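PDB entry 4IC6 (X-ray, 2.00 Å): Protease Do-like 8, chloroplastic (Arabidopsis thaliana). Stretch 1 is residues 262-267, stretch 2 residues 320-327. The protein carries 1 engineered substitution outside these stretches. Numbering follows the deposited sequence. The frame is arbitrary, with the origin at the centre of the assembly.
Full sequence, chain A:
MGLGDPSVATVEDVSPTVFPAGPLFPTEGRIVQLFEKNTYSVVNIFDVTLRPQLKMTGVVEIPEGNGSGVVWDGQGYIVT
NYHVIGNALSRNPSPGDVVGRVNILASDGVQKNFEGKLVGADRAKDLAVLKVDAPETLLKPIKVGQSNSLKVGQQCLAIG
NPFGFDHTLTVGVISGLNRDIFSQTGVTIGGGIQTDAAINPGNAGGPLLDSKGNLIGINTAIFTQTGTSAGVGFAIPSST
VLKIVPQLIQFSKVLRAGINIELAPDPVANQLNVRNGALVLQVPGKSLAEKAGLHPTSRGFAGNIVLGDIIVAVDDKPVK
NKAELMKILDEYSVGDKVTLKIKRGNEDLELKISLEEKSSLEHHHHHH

Stretch 1, residues 262-267: ELAPDP
Stretch 2 320-327: KNKAELMK

The only direct hydrogen bond between these two stretches runs from a fully extended lysine side chain to a backbone carbonyl: Lys322 NZ donates to Leu263 O at 3.0 Å. All four chi angles of Lys322 are t, giving a straight chain that reaches across stretch 1, with Lys322 CD 3.8 Å from Leu263 CB and 3.5 Å from Ala264 O. Lysine suits the place because its long aliphatic part packs while its ammonium satisfies a carbonyl. The same amine gives a weak bond to a water (NZ to water O, 3.3 Å) that also accepts from Leu263 N at 3.0 Å, so both backbone polar atoms of Leu263 are served.

Leu263 and Lys322 set the register, their CA atoms 6.7 Å apart. Stretch 1 is extended through Leu263 (phi/psi -108/145), Ala264 (-70/135) and Pro265 (-59/151), then turns helical at Asp266 (-53/-43), Pro265 serving as N-cap. In stretch 2, Asn321 (-158/-172, chi1 p) caps a helix beginning at Lys322: its OD1 accepts from Glu324 N at 2.9 Å. Leu325 N to Asn321 O (3.1 Å) and Met326 N to Lys322 O (3.1 Å) continue the helical pattern.

Leu263, chi1 m and chi2 t, points toward the helix and supplies the apolar contact. Its CD1 lies 3.4 Å from CD2 of Leu325 (t, p) and 4.2 Å from SD of Met326 (m, m, m), whose flexible thioether end comes nearer than its sideways CB suggests.

Asp266 (chi1 -90°) brings its carboxylate to the start of the helix, OD1 lying 3.4 Å from Asn321 CB and 3.7 Å from Lys322 N. A water donates to Asp266 OD2 (2.7 Å from its O) and accepts from Asn321 ND2 (2.8 Å), joining acid and amide; another links Asp266 OD1 (3.4 Å) and Ala323 N (3.2 Å) to its O through weak bonds.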

# COMPACT_ATOMS: atom_id res chain seq x y z
N GLU A 262 22.12 23.74 9.15
CA GLU A 262 21.23 23.13 8.17
C GLU A 262 20.92 24.16 7.08
O GLU A 262 20.44 25.25 7.38
CB GLU A 262 19.94 22.63 8.83
CG GLU A 262 19.25 21.50 8.08
CD GLU A 262 17.72 21.59 8.13
OE1 GLU A 262 17.17 22.11 9.13
OE2 GLU A 262 17.07 21.15 7.15
N LEU A 263 21.20 23.81 5.83
CA LEU A 263 20.94 24.71 4.71
C LEU A 263 19.76 24.17 3.90
O LEU A 263 19.58 22.95 3.76
CB LEU A 263 22.18 24.84 3.83
CG LEU A 263 23.42 25.42 4.53
CD1 LEU A 263 24.68 25.21 3.70
CD2 LEU A 263 23.25 26.88 4.84
N ALA A 264 18.95 25.08 3.37
CA ALA A 264 17.77 24.70 2.60
C ALA A 264 18.15 24.09 1.27
O ALA A 264 19.02 24.61 0.57
CB ALA A 264 16.85 25.92 2.37
N PRO A 265 17.50 22.98 0.91
CA PRO A 265 17.68 22.44 -0.43
C PRO A 265 17.25 23.52 -1.45
O PRO A 265 16.40 24.35 -1.12
CB PRO A 265 16.71 21.26 -0.45
CG PRO A 265 16.56 20.86 0.98
CD PRO A 265 16.67 22.12 1.77
N ASP A 266 17.84 23.52 -2.65
CA ASP A 266 17.56 24.56 -3.64
C ASP A 266 16.06 24.75 -3.94
O ASP A 266 15.59 25.88 -4.09
CB ASP A 266 18.30 24.26 -4.94
CG ASP A 266 19.67 24.88 -4.99
OD1 ASP A 266 20.28 25.06 -3.91
OD2 ASP A 266 20.14 25.20 -6.10
N PRO A 267 15.32 23.64 -4.08
CA PRO A 267 13.89 23.75 -4.38
C PRO A 267 13.12 24.44 -3.25
O PRO A 267 12.15 25.15 -3.52
CB PRO A 267 13.43 22.30 -4.51
CG PRO A 267 14.69 21.55 -4.91
CD PRO A 267 15.80 22.24 -4.15
N LYS A 320 26.37 30.86 -5.15
CA LYS A 320 25.11 30.85 -5.89
C LYS A 320 24.01 30.09 -5.15
O LYS A 320 22.86 30.52 -5.12
CB LYS A 320 25.31 30.26 -7.28
N ASN A 321 24.39 28.96 -4.55
CA ASN A 321 23.44 28.09 -3.87
C ASN A 321 24.13 27.20 -2.85
O ASN A 321 25.33 27.34 -2.59
CB ASN A 321 22.72 27.21 -4.88
CG ASN A 321 23.68 26.47 -5.78
OD1 ASN A 321 24.68 25.93 -5.32
ND2 ASN A 321 23.38 26.46 -7.09
N LYS A 322 23.37 26.27 -2.29
CA LYS A 322 23.87 25.37 -1.26
C LYS A 322 25.03 24.49 -1.72
O LYS A 322 26.03 24.34 -1.01
CB LYS A 322 22.72 24.49 -0.78
CG LYS A 322 23.15 23.34 0.07
CD LYS A 322 21.94 22.70 0.71
CE LYS A 322 22.33 21.46 1.48
NZ LYS A 322 21.15 20.88 2.18
N ALA A 323 24.87 23.90 -2.90
CA ALA A 323 25.85 22.98 -3.47
C ALA A 323 27.18 23.68 -3.62
O ALA A 323 28.24 23.10 -3.33
CB ALA A 323 25.37 22.45 -4.83
N GLU A 324 27.12 24.92 -4.09
CA GLU A 324 28.32 25.71 -4.29
C GLU A 324 29.01 26.08 -2.98
O GLU A 324 30.23 26.06 -2.91
CB GLU A 324 28.01 26.96 -5.11
CG GLU A 324 27.70 26.64 -6.57
CD GLU A 324 28.84 25.89 -7.23
OE1 GLU A 324 30.00 26.31 -7.05
OE2 GLU A 324 28.58 24.87 -7.92
N LEU A 325 28.23 26.42 -1.95
CA LEU A 325 28.82 26.71 -0.65
C LEU A 325 29.62 25.48 -0.16
O LEU A 325 30.80 25.59 0.21
CB LEU A 325 27.74 27.10 0.37
CG LEU A 325 28.19 27.31 1.83
CD1 LEU A 325 29.19 28.45 1.97
CD2 LEU A 325 26.98 27.58 2.71
N MET A 326 28.98 24.32 -0.20
CA MET A 326 29.66 23.09 0.21
C MET A 326 30.94 22.88 -0.60
O MET A 326 32.01 22.65 -0.03
CB MET A 326 28.73 21.89 0.03
CG MET A 326 27.39 22.04 0.73
SD MET A 326 27.60 22.49 2.47
CE MET A 326 27.91 20.89 3.20
N LYS A 327 30.82 22.97 -1.92
CA LYS A 327 31.98 22.82 -2.79
C LYS A 327 33.10 23.80 -2.41
O LYS A 327 34.27 23.42 -2.35
CB LYS A 327 31.58 23.02 -4.26
CG LYS A 327 32.01 21.88 -5.17
CD LYS A 327 30.99 21.65 -6.28
CE LYS A 327 30.85 22.87 -7.16
NZ LYS A 327 29.65 22.80 -8.04
O HOH W 1 22.58 21.23 5.11
O HOH W 2 20.81 27.02 -8.01
O HOH W 3 22.24 22.29 -3.88